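Local coordinates for branched-chain amino acid aminotransferase (Thermoproteus uzoniensis, PDB 5CE8), which probably transfers the amino group of leucine, isoleucine and valine to 2-oxoglutarate, using pyridoxal 5'-phosphate as cofactor, at residues V42-A48 against L102-A108; V107-S111 against L122-A127; W149-H153 against I166-S170; V195-N201 against I219-R225. Numbering follows the deposited sequence.

Contact 1. Residues V42-A48 against L102-A108; sequences VFEGIRA and LYIRPVA
Strand pieces 42-43 and 46-48 pair antiparallel with the continuous strand 102-108, residue numbers summing to 150, from Val42-Ala108 to Ala48-Leu102; the regular pairing is interrupted at Glu44-Gly45. Axes of 46-48 and 102-108 come within 4.6 Å at 147°. Paired backbone hydrogen bonds join Val42 with Ala108 (Val42 N to Ala108 O 2.9 Å), Ile46 with Ile104 (Ile104 N to Ile46 O 2.6 Å) and Ala48 with Leu102. Between the Val42-Ala108 and Ile46-Ile104 pairs, Pro106 has no N-H to give: Glu44 N reaches Pro106 O at 2.9 Å, while Glu44 O takes a weak bond from Arg105 NE at 2.8 Å.

Arg105 manages this by folding back, chi1 t, then chi2 and chi3 p. Its guanidinium lays one face near Phe43 (Arg105 CZ to Phe43 CD2 3.8 Å), and Arg105 NH2 bonds Tyr103 OH at 2.8 Å. Tyr103, chi1 t, covers Ile46 N. Tyr103 OH stands 3.2 Å from Gly45 CA, leaving no room for a CB. Phe43, chi1 p, puts its ring on this face, edge-to-face with Tyr167. On the other, Ile46 and Ile104, both m, meet CB to CB at 4.1 Å; Val42 CG2 touches Ala108 CB at 3.6 Å.

In the smaller domain of this fold-type IV enzyme, the interruption sets Glu44 against PLP-binding His63 and Arg66. Strands 55-58 and 125-132 flank the pair, and helix 60-74 covers Ile46 and Pro106.

Contact 2. Residues V107-S111 against L122-A127; sequences VAYIS and LQASVA
A beta hairpin with a long loop: strands 102-109 and 125-132, consecutive in the chain, pair antiparallel in the same sheet, and these segments form the end next to the loop. The register keeps residue numbers summing to 234. Val107 and Ala127 exchange two backbone hydrogen bonds (Val107 N to Ala127 O 2.7 Å, Ala127 N to Val107 O 2.9 Å), Tyr109 and Ser125 two more (Tyr109 N to Ser125 O 3.0 Å, Ser125 N to Tyr109 O 2.8 Å), with Ala108 opposite Val126 as the non-hydrogen-bonded pair. Axes of 107-109 and 125-127 approach to 4.8 Å at 157°.

The main bump is the Tyr109 ring. With chi1 p it leans across the partner strand, filling the hollow left by two small side chains: Ser125 CB sits 4.2 Å from the ring centroid in an off-centre CH-pi contact, and Ala127 CB lies 4.1 Å from Tyr109 CE1. Val107 CG1 borders the same hollow, 4.1 Å from Ala127 CB, and Val31 of the second subunit packs on this face. Across the sheet Ala108 leaves space for Val126, CB to CG2 4.2 Å, beside Trp16. Further toward the loop, Ile110 CD1 meets Leu122 CD1 at 3.8 Å.

Ser125 OG bonds Asp18, and a water fills the gap at the mouth, accepting from Ser111 N (2.9 Å) and donating to Gln123 O (2.7 Å) and Ser125 OG (3.1 Å).

Contact 3. Residues W149-H153 against I166-S170; sequences WRRVH and IYLNS. With PLP (pyridoxal-5'-phosphate), chain D.
A loop held by one asparagine at the start of a helix: the irregular segment 149-153, which follows strand 142-146, lies against the N-terminal part of helix 167-179, buried beside the cofactor. Asn169, chi1 t, points at the loop and bonds its backbone on both sides of Arg151: ND2 donates to Arg150 O at 2.8 Å, and OD1 accepts from Val152 N at 3.1 Å. ND2 also serves Met156 O of the second subunit. Val152, chi1 p, sets CG1 3.5 Å from Ile166 CG2.

In this fold-type IV aminotransferase both segments line the pocket. Tyr167 OH makes a very short hydrogen bond, 2.4 Å, to PLP O3 in the model, where the position of O3 is less certain. Arg151, t then p, swings its guanidinium over the PLP methyl, Arg151 NH1 to PLP C2A 3.8 Å. Arg151 NE bonds Gly218. One water joins Arg151 NH2 (2.8 Å) to Tyr167 OH (2.9 Å); another accepts from Arg151 NH1 (2.6 Å) and donates to Asn169 OD1 (2.9 Å) and Ser170 OG (2.8 Å).

Contact 4. Residues V195-N201 against I219-R225; sequences VEGSGEN and ILEGITR. With PLP (pyridoxal-5'-phosphate), chain D.
Start at Ile219, which enters extended, chi1 p, with CG2 3.2 Å from Val195 O and 4.0 Å from Val195 CB. Val195 and Glu196 form a classic beta bulge opposite Met187, and the Glu196 CA-to-CB bond points toward this segment. Leu220 N donates to Glu196 OE2 at 2.7 Å, while Leu220 O accepts from Asn201 ND2 at 2.9 Å; Leu220 CB lies 3.6 Å from PLP C2, against the pyridine ring. At Glu221 the chain makes an inverse gamma turn. Gly222 is the N-cap of helix 223-235, its N giving a weak bond to Asn201 OD1 at 3.3 Å, and a CB here would collide with that oxygen. The helix then starts on the cofactor's phosphate: Ile223 N bonds PLP O3P at 3.2 Å, and Thr224 holds PLP O2P through N (2.8 Å) and OG1 (2.9 Å). Arg225 N gives to a water, 2.9 Å, that donates to Asn201 OD1 (2.7 Å) and PLP O2P (2.6 Å).

The phosphate's charge therefore meets the amide-rich start of a helix. At the other end of PLP, Glu196 OE1 stands 2.5 Å from N1, consistent with the carboxylate stabilising a protonated pyridine nitrogen.

How the contacts relate
Along the chain, contact 1 closes on the strand where contact 2 begins, and contacts 3 and 4 follow in series. Contacts 1 and 2, centres about 14 Å apart, share Val107 and Ala108 and strand 102-109, giving three neighbouring strands of one antiparallel sheet. Contacts 3 and 4, centres about 13 Å apart, both touch PLP and meet directly, Ser170 OG lying 2.8 Å from Ser198 O. Phe43 and Tyr167 bridge the two halves, Phe43 CE1 to Tyr167 CD1 3.7 Å, though centres of contacts 1 and 3 are about 20 Å apart. Contact 2 is remote, its centre about 23 and 24 Å from those of contacts 3 and 4. The cofactor thus lies between the sheet and the segments that grip it, and all four contacts touch the second subunit.

Contact 1. Residues V42-A48 against L102-A108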
# COMPACT_ATOMS: atom_id res chain seq x y z
N VAL A 42 26.11 -11.01 -6.82
CA VAL A 42 25.31 -11.13 -8.04
C VAL A 42 25.66 -12.42 -8.78
O VAL A 42 26.79 -12.98 -8.63
CB VAL A 42 25.48 -9.92 -8.94
CG1 VAL A 42 25.08 -8.71 -8.16
CG2 VAL A 42 26.87 -9.72 -9.44
N PHE A 43 24.76 -12.84 -9.67
CA PHE A 43 25.03 -14.01 -10.48
C PHE A 43 24.40 -13.83 -11.85
O PHE A 43 23.71 -12.81 -12.13
CB PHE A 43 24.55 -15.30 -9.81
CG PHE A 43 23.06 -15.36 -9.57
CD1 PHE A 43 22.49 -14.70 -8.48
CD2 PHE A 43 22.25 -16.06 -10.43
CE1 PHE A 43 21.09 -14.71 -8.33
CE2 PHE A 43 20.87 -16.19 -10.23
CZ PHE A 43 20.30 -15.50 -9.20
N GLU A 44 24.64 -14.84 -12.68
CA GLU A 44 24.07 -14.99 -14.03
C GLU A 44 23.75 -16.44 -14.36
O GLU A 44 24.14 -17.39 -13.66
CB GLU A 44 25.02 -14.49 -15.09
CG GLU A 44 24.90 -13.00 -15.40
CD GLU A 44 23.52 -12.61 -15.89
OE1 GLU A 44 23.10 -11.49 -15.58
OE2 GLU A 44 22.89 -13.47 -16.53
N GLY A 45 23.06 -16.62 -15.48
CA GLY A 45 22.73 -17.96 -15.96
C GLY A 45 22.91 -17.86 -17.44
O GLY A 45 22.43 -16.89 -18.04
N ILE A 46 23.75 -18.73 -17.99
CA ILE A 46 24.04 -18.68 -19.42
C ILE A 46 24.02 -20.08 -19.92
O ILE A 46 24.59 -20.96 -19.29
CB ILE A 46 25.39 -18.09 -19.73
CG1 ILE A 46 25.56 -16.72 -19.03
CG2 ILE A 46 25.57 -18.02 -21.26
CD1 ILE A 46 26.99 -16.09 -19.09
N ARG A 47 23.38 -20.28 -21.07
CA ARG A 47 23.46 -21.60 -21.71
C ARG A 47 24.37 -21.69 -22.91
O ARG A 47 24.59 -20.72 -23.61
CB ARG A 47 22.06 -22.09 -22.11
CG ARG A 47 21.30 -22.69 -20.96
CD ARG A 47 19.86 -22.98 -21.32
NE ARG A 47 19.86 -24.32 -21.72
CZ ARG A 47 19.11 -25.29 -21.26
NH1 ARG A 47 18.07 -25.09 -20.44
NH2 ARG A 47 19.39 -26.50 -21.74
N ALA A 48 24.85 -22.91 -23.14
CA ALA A 48 25.58 -23.22 -24.33
C ALA A 48 24.89 -24.37 -24.87
O ALA A 48 24.52 -25.26 -24.13
CB ALA A 48 27.00 -23.59 -24.01
N LEU A 102 25.03 -27.09 -21.81
CA LEU A 102 25.50 -26.63 -20.51
C LEU A 102 24.66 -25.47 -20.01
O LEU A 102 24.10 -24.75 -20.82
CB LEU A 102 26.90 -26.08 -20.63
CG LEU A 102 28.03 -26.94 -21.19
CD1 LEU A 102 29.33 -26.08 -21.24
CD2 LEU A 102 28.15 -28.25 -20.40
N TYR A 103 24.59 -25.36 -18.69
CA TYR A 103 24.26 -24.15 -17.96
C TYR A 103 25.54 -23.68 -17.30
O TYR A 103 26.24 -24.42 -16.61
CB TYR A 103 23.22 -24.49 -16.93
CG TYR A 103 22.68 -23.30 -16.19
CD1 TYR A 103 23.29 -22.87 -15.02
CD2 TYR A 103 21.56 -22.63 -16.64
CE1 TYR A 103 22.81 -21.79 -14.33
CE2 TYR A 103 21.06 -21.53 -15.94
CZ TYR A 103 21.65 -21.16 -14.76
OH TYR A 103 21.23 -20.03 -14.09
N ILE A 104 25.88 -22.45 -17.56
CA ILE A 104 27.04 -21.78 -17.02
C ILE A 104 26.61 -20.73 -15.90
O ILE A 104 25.74 -19.85 -16.12
CB ILE A 104 27.73 -21.06 -18.18
CG1 ILE A 104 28.24 -22.08 -19.27
CG2 ILE A 104 28.92 -20.24 -17.69
CD1 ILE A 104 28.19 -21.47 -20.66
N ARG A 105 27.17 -20.88 -14.72
CA ARG A 105 26.90 -19.97 -13.62
C ARG A 105 28.07 -19.06 -13.18
O ARG A 105 29.04 -19.55 -12.49
CB ARG A 105 26.59 -20.81 -12.43
CG ARG A 105 26.38 -20.00 -11.14
CD ARG A 105 25.32 -18.89 -11.15
NE ARG A 105 23.96 -19.23 -11.55
CZ ARG A 105 23.01 -19.72 -10.78
NH1 ARG A 105 23.17 -20.06 -9.49
NH2 ARG A 105 21.83 -19.93 -11.32
N PRO A 106 28.05 -17.78 -13.61
CA PRO A 106 28.97 -16.79 -13.07
C PRO A 106 28.41 -16.30 -11.77
O PRO A 106 27.20 -15.94 -11.72
CB PRO A 106 28.99 -15.66 -14.10
CG PRO A 106 28.36 -16.16 -15.24
CD PRO A 106 27.51 -17.37 -14.89
N VAL A 107 29.22 -16.30 -10.72
CA VAL A 107 28.86 -15.82 -9.47
C VAL A 107 29.92 -14.86 -8.96
O VAL A 107 31.09 -15.19 -8.94
CB VAL A 107 28.51 -16.89 -8.45
CG1 VAL A 107 29.57 -17.90 -8.26
CG2 VAL A 107 28.08 -16.26 -7.15
N ALA A 108 29.50 -13.64 -8.68
CA ALA A 108 30.32 -12.61 -8.08
C ALA A 108 29.97 -12.39 -6.58
O ALA A 108 28.79 -12.01 -6.25
CB ALA A 108 30.03 -11.29 -8.74

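Contact 2. Residues V107-S111 against L122-A127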
# COMPACT_ATOMS: atom_id res chain seq x y z
N VAL A 107 29.22 -16.30 -10.72
CA VAL A 107 28.86 -15.82 -9.47
C VAL A 107 29.92 -14.86 -8.96
O VAL A 107 31.09 -15.19 -8.94
CB VAL A 107 28.51 -16.89 -8.45
CG1 VAL A 107 29.57 -17.90 -8.26
CG2 VAL A 107 28.08 -16.26 -7.15
N ALA A 108 29.50 -13.64 -8.68
CA ALA A 108 30.32 -12.61 -8.08
C ALA A 108 29.97 -12.39 -6.58
O ALA A 108 28.79 -12.01 -6.25
CB ALA A 108 30.03 -11.29 -8.74
N TYR A 109 31.00 -12.37 -5.73
CA TYR A 109 30.82 -12.40 -4.24
C TYR A 109 32.13 -12.01 -3.54
O TYR A 109 33.17 -11.96 -4.16
CB TYR A 109 30.41 -13.82 -3.80
CG TYR A 109 31.52 -14.75 -4.15
CD1 TYR A 109 31.63 -15.26 -5.43
CD2 TYR A 109 32.58 -14.94 -3.29
CE1 TYR A 109 32.72 -16.08 -5.82
CE2 TYR A 109 33.65 -15.78 -3.66
CZ TYR A 109 33.75 -16.33 -4.94
OH TYR A 109 34.89 -17.10 -5.34
N ILE A 110 32.06 -11.73 -2.24
CA ILE A 110 33.18 -11.27 -1.52
C ILE A 110 33.93 -12.51 -0.89
O ILE A 110 33.32 -13.29 -0.19
CB ILE A 110 32.74 -10.23 -0.47
CG1 ILE A 110 32.36 -8.94 -1.22
CG2 ILE A 110 33.87 -9.98 0.55
CD1 ILE A 110 31.49 -7.99 -0.43
N SER A 111 35.21 -12.68 -1.22
CA SER A 111 35.99 -13.79 -0.73
C SER A 111 36.62 -13.46 0.68
O SER A 111 37.06 -14.34 1.34
CB SER A 111 37.04 -14.17 -1.79
OG SER A 111 37.94 -13.11 -1.89
N LEU A 122 35.24 -3.04 -0.81
CA LEU A 122 35.70 -4.41 -0.95
C LEU A 122 35.69 -4.78 -2.39
O LEU A 122 34.98 -4.18 -3.21
CB LEU A 122 34.83 -5.40 -0.16
CG LEU A 122 34.81 -5.21 1.32
CD1 LEU A 122 33.67 -5.98 1.96
CD2 LEU A 122 36.17 -5.58 1.90
N GLN A 123 36.47 -5.78 -2.75
CA GLN A 123 36.59 -6.06 -4.15
C GLN A 123 36.03 -7.48 -4.38
O GLN A 123 36.31 -8.36 -3.65
CB GLN A 123 38.02 -5.85 -4.52
CG GLN A 123 38.32 -6.34 -5.91
CD GLN A 123 39.37 -5.49 -6.55
OE1 GLN A 123 39.16 -4.29 -6.70
NE2 GLN A 123 40.48 -6.10 -6.97
N ALA A 124 35.14 -7.67 -5.32
CA ALA A 124 34.55 -9.01 -5.51
C ALA A 124 35.50 -10.01 -6.13
O ALA A 124 36.39 -9.61 -6.90
CB ALA A 124 33.35 -8.91 -6.46
N SER A 125 35.22 -11.30 -5.88
CA SER A 125 35.75 -12.39 -6.69
C SER A 125 34.69 -12.84 -7.69
O SER A 125 33.49 -12.63 -7.45
CB SER A 125 36.16 -13.57 -5.82
OG SER A 125 37.31 -13.30 -5.05
N VAL A 126 35.11 -13.44 -8.80
CA VAL A 126 34.20 -14.05 -9.73
C VAL A 126 34.56 -15.52 -9.92
O VAL A 126 35.69 -15.88 -10.08
CB VAL A 126 34.08 -13.34 -11.05
CG1 VAL A 126 33.10 -14.10 -11.97
CG2 VAL A 126 33.59 -11.90 -10.85
N ALA A 127 33.60 -16.39 -9.75
CA ALA A 127 33.77 -17.82 -10.12
C ALA A 127 32.77 -18.14 -11.20
O ALA A 127 31.59 -17.59 -11.21
CB ALA A 127 33.55 -18.71 -8.92
O HOH W 1 36.75 -11.00 -3.09

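Contact 3. Residues W149-H153 against I166-S170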
# COMPACT_ATOMS: atom_id res chain seq x y z
N TRP A 149 3.36 -15.63 -1.38
CA TRP A 149 4.48 -14.74 -1.38
C TRP A 149 4.47 -13.73 -2.50
O TRP A 149 4.38 -14.06 -3.62
CB TRP A 149 5.80 -15.57 -1.50
CG TRP A 149 5.99 -16.45 -0.29
CD1 TRP A 149 5.69 -17.76 -0.23
CD2 TRP A 149 6.48 -16.08 0.98
NE1 TRP A 149 5.95 -18.21 0.99
CE2 TRP A 149 6.36 -17.17 1.78
CE3 TRP A 149 6.86 -14.90 1.55
CZ2 TRP A 149 6.72 -17.16 3.17
CZ3 TRP A 149 7.21 -14.86 2.89
CH2 TRP A 149 7.13 -15.99 3.69
N ARG A 150 4.57 -12.46 -2.18
CA ARG A 150 4.71 -11.46 -3.20
C ARG A 150 6.17 -11.27 -3.57
O ARG A 150 7.02 -11.47 -2.73
CB ARG A 150 4.15 -10.13 -2.70
CG ARG A 150 2.70 -10.20 -2.27
CD ARG A 150 1.78 -10.53 -3.47
NE ARG A 150 0.33 -10.37 -3.22
CZ ARG A 150 -0.58 -11.37 -3.10
NH1 ARG A 150 -0.27 -12.67 -3.14
NH2 ARG A 150 -1.89 -11.05 -2.94
N ARG A 151 6.41 -10.91 -4.82
CA ARG A 151 7.74 -10.49 -5.27
C ARG A 151 8.32 -9.35 -4.41
O ARG A 151 7.67 -8.36 -4.12
CB ARG A 151 7.69 -10.06 -6.75
CG ARG A 151 8.95 -9.66 -7.44
CD ARG A 151 9.98 -10.75 -7.87
NE ARG A 151 10.90 -10.09 -8.81
CZ ARG A 151 12.24 -10.25 -8.91
NH1 ARG A 151 12.89 -11.15 -8.21
NH2 ARG A 151 12.93 -9.49 -9.77
N VAL A 152 9.58 -9.45 -4.10
CA VAL A 152 10.18 -8.49 -3.20
C VAL A 152 10.11 -7.15 -4.01
O VAL A 152 10.25 -7.17 -5.26
CB VAL A 152 11.58 -8.93 -2.66
CG1 VAL A 152 12.61 -9.14 -3.67
CG2 VAL A 152 12.13 -7.89 -1.72
N HIS A 153 9.88 -6.04 -3.34
CA HIS A 153 9.54 -4.76 -3.94
C HIS A 153 10.80 -3.88 -4.14
O HIS A 153 11.74 -3.94 -3.35
CB HIS A 153 8.52 -4.06 -3.06
CG HIS A 153 7.82 -2.90 -3.73
ND1 HIS A 153 8.18 -1.59 -3.53
CD2 HIS A 153 6.81 -2.88 -4.64
CE1 HIS A 153 7.45 -0.81 -4.29
NE2 HIS A 153 6.58 -1.57 -4.96
N ILE A 166 18.21 -11.49 -2.88
CA ILE A 166 16.76 -11.45 -3.40
C ILE A 166 16.13 -12.82 -3.55
O ILE A 166 14.92 -12.93 -3.37
CB ILE A 166 16.64 -10.80 -4.79
CG1 ILE A 166 17.17 -9.39 -4.75
CG2 ILE A 166 15.24 -10.79 -5.38
CD1 ILE A 166 17.35 -8.84 -6.09
N TYR A 167 16.90 -13.85 -3.90
CA TYR A 167 16.31 -15.20 -4.27
C TYR A 167 15.73 -16.09 -3.09
O TYR A 167 15.13 -17.17 -3.32
CB TYR A 167 17.25 -15.93 -5.28
CG TYR A 167 17.20 -15.20 -6.56
CD1 TYR A 167 17.84 -14.03 -6.66
CD2 TYR A 167 16.38 -15.60 -7.61
CE1 TYR A 167 17.65 -13.20 -7.69
CE2 TYR A 167 16.27 -14.78 -8.77
CZ TYR A 167 16.93 -13.55 -8.75
OH TYR A 167 16.96 -12.63 -9.78
N LEU A 168 15.88 -15.64 -1.84
CA LEU A 168 15.17 -16.20 -0.74
C LEU A 168 13.63 -16.11 -0.93
O LEU A 168 12.85 -17.11 -0.75
CB LEU A 168 15.66 -15.57 0.59
CG LEU A 168 14.79 -15.95 1.85
CD1 LEU A 168 15.04 -17.42 2.12
CD2 LEU A 168 15.08 -15.31 3.19
N ASN A 169 13.23 -14.97 -1.44
CA ASN A 169 11.82 -14.74 -1.92
C ASN A 169 11.38 -15.71 -3.05
O ASN A 169 10.25 -16.37 -2.97
CB ASN A 169 11.75 -13.25 -2.32
CG ASN A 169 10.41 -12.84 -2.97
OD1 ASN A 169 10.35 -12.49 -4.17
ND2 ASN A 169 9.44 -12.73 -2.17
N SER A 170 12.28 -15.87 -4.07
CA SER A 170 12.08 -16.82 -5.14
C SER A 170 12.04 -18.27 -4.61
O SER A 170 11.21 -19.04 -5.09
CB SER A 170 13.10 -16.70 -6.29
OG SER A 170 12.88 -15.50 -7.00
N1 PLP D . 13.25 -13.74 -13.62
C2 PLP D . 14.06 -13.67 -12.57
C2A PLP D . 13.54 -13.32 -11.21
C3 PLP D . 15.47 -14.03 -12.69
O3 PLP D . 16.28 -14.05 -11.56
C4 PLP D . 15.98 -14.42 -14.03
C4A PLP D . 17.43 -14.79 -14.29
C5 PLP D . 14.97 -14.42 -15.13
C6 PLP D . 13.63 -14.07 -14.81
C5A PLP D . 15.25 -14.84 -16.54
O4P PLP D . 16.28 -14.12 -17.11
P PLP D . 17.06 -14.75 -18.33
O1P PLP D . 17.67 -16.13 -17.92
O2P PLP D . 16.14 -14.72 -19.48
O3P PLP D . 18.27 -13.90 -18.61
O HOH W 2 15.58 -10.16 -9.14
O HOH W 3 12.04 -12.92 -6.45

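Contact 4. Residues V195-N201 against I219-R225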
# COMPACT_ATOMS: atom_id res chain seq x y z
N VAL A 195 3.98 -10.71 -11.95
CA VAL A 195 5.25 -10.29 -12.49
C VAL A 195 6.24 -11.39 -12.96
O VAL A 195 6.90 -11.20 -13.96
CB VAL A 195 5.96 -9.28 -11.60
CG1 VAL A 195 5.28 -7.94 -11.73
CG2 VAL A 195 5.98 -9.70 -10.15
N GLU A 196 6.35 -12.46 -12.25
CA GLU A 196 7.52 -13.39 -12.39
C GLU A 196 7.09 -14.81 -12.08
O GLU A 196 6.12 -14.99 -11.35
CB GLU A 196 8.56 -12.96 -11.43
CG GLU A 196 9.44 -11.78 -11.75
CD GLU A 196 10.56 -12.10 -12.68
OE1 GLU A 196 10.87 -13.26 -12.89
OE2 GLU A 196 11.17 -11.18 -13.19
N GLY A 197 7.81 -15.83 -12.57
CA GLY A 197 7.80 -17.11 -11.96
C GLY A 197 8.88 -17.01 -10.89
O GLY A 197 9.57 -15.99 -10.75
N SER A 198 9.19 -18.06 -10.21
CA SER A 198 10.33 -18.00 -9.28
C SER A 198 11.65 -17.62 -9.94
O SER A 198 12.46 -16.86 -9.39
CB SER A 198 10.44 -19.30 -8.45
OG SER A 198 10.84 -20.45 -9.19
N GLY A 199 11.86 -18.13 -11.13
CA GLY A 199 13.03 -17.83 -11.90
C GLY A 199 12.77 -17.60 -13.38
O GLY A 199 13.58 -18.03 -14.18
N GLU A 200 11.62 -17.01 -13.77
CA GLU A 200 11.24 -16.94 -15.20
C GLU A 200 10.44 -15.72 -15.44
O GLU A 200 9.62 -15.42 -14.57
CB GLU A 200 10.33 -18.11 -15.58
CG GLU A 200 10.89 -19.57 -15.43
CD GLU A 200 10.70 -20.14 -14.02
OE1 GLU A 200 11.21 -21.22 -13.76
OE2 GLU A 200 10.12 -19.53 -13.10
N ASN A 201 10.52 -15.14 -16.63
CA ASN A 201 9.58 -14.05 -17.00
C ASN A 201 8.37 -14.75 -17.55
O ASN A 201 8.40 -15.97 -17.85
CB ASN A 201 10.11 -13.07 -18.01
CG ASN A 201 11.29 -12.22 -17.45
OD1 ASN A 201 12.35 -12.32 -17.95
ND2 ASN A 201 11.07 -11.46 -16.41
N ILE A 219 10.09 -6.88 -12.35
CA ILE A 219 10.76 -8.05 -13.00
C ILE A 219 12.27 -7.92 -13.03
O ILE A 219 12.84 -6.81 -12.83
CB ILE A 219 10.24 -8.32 -14.45
CG1 ILE A 219 10.47 -7.10 -15.38
CG2 ILE A 219 8.73 -8.58 -14.45
CD1 ILE A 219 10.30 -7.39 -16.85
N LEU A 220 12.92 -9.08 -13.20
CA LEU A 220 14.26 -9.03 -13.72
C LEU A 220 14.10 -8.98 -15.26
O LEU A 220 13.23 -9.69 -15.80
CB LEU A 220 15.00 -10.25 -13.22
CG LEU A 220 16.43 -10.01 -13.69
CD1 LEU A 220 17.31 -9.97 -12.46
CD2 LEU A 220 16.81 -10.94 -14.79
N GLU A 221 14.80 -8.06 -15.90
CA GLU A 221 14.86 -7.87 -17.37
C GLU A 221 15.53 -9.08 -18.05
O GLU A 221 16.68 -9.06 -18.30
CB GLU A 221 15.57 -6.58 -17.75
CG GLU A 221 15.48 -6.27 -19.27
CD GLU A 221 15.96 -4.89 -19.63
OE1 GLU A 221 16.51 -4.17 -18.75
OE2 GLU A 221 15.85 -4.49 -20.83
N GLY A 222 14.79 -10.14 -18.34
CA GLY A 222 15.38 -11.32 -18.84
C GLY A 222 15.83 -11.06 -20.27
O GLY A 222 15.18 -10.31 -21.05
N ILE A 223 16.91 -11.72 -20.58
CA ILE A 223 17.49 -11.81 -21.89
C ILE A 223 16.72 -12.82 -22.75
O ILE A 223 16.68 -12.65 -23.95
CB ILE A 223 18.97 -12.16 -21.78
CG1 ILE A 223 19.66 -10.87 -21.33
CG2 ILE A 223 19.56 -12.60 -23.14
CD1 ILE A 223 21.08 -10.94 -20.88
N THR A 224 16.13 -13.85 -22.17
CA THR A 224 15.21 -14.67 -22.91
C THR A 224 13.96 -13.84 -23.27
O THR A 224 13.48 -13.91 -24.42
CB THR A 224 14.84 -15.95 -22.12
OG1 THR A 224 16.08 -16.62 -21.73
CG2 THR A 224 14.05 -16.87 -23.00
N ARG A 225 13.53 -13.04 -22.32
CA ARG A 225 12.42 -12.05 -22.52
C ARG A 225 12.73 -11.13 -23.68
O ARG A 225 11.88 -10.96 -24.59
CB ARG A 225 12.12 -11.35 -21.22
CG ARG A 225 11.13 -10.16 -21.32
CD ARG A 225 11.13 -9.43 -20.03
NE ARG A 225 10.09 -8.40 -19.98
CZ ARG A 225 10.19 -7.18 -20.45
NH1 ARG A 225 11.32 -6.73 -21.03
NH2 ARG A 225 9.12 -6.41 -20.39
N1 PLP D . 13.25 -13.74 -13.62
C2 PLP D . 14.06 -13.67 -12.57
C2A PLP D . 13.54 -13.32 -11.21
C3 PLP D . 15.47 -14.03 -12.69
O3 PLP D . 16.28 -14.05 -11.56
C4 PLP D . 15.98 -14.42 -14.03
C4A PLP D . 17.43 -14.79 -14.29
C5 PLP D . 14.97 -14.42 -15.13
C6 PLP D . 13.63 -14.07 -14.81
C5A PLP D . 15.25 -14.84 -16.54
O4P PLP D . 16.28 -14.12 -17.11
P PLP D . 17.06 -14.75 -18.33
O1P PLP D . 17.67 -16.13 -17.92
O2P PLP D . 16.14 -14.72 -19.48
O3P PLP D . 18.27 -13.90 -18.61
O HOH W 4 13.66 -14.06 -19.57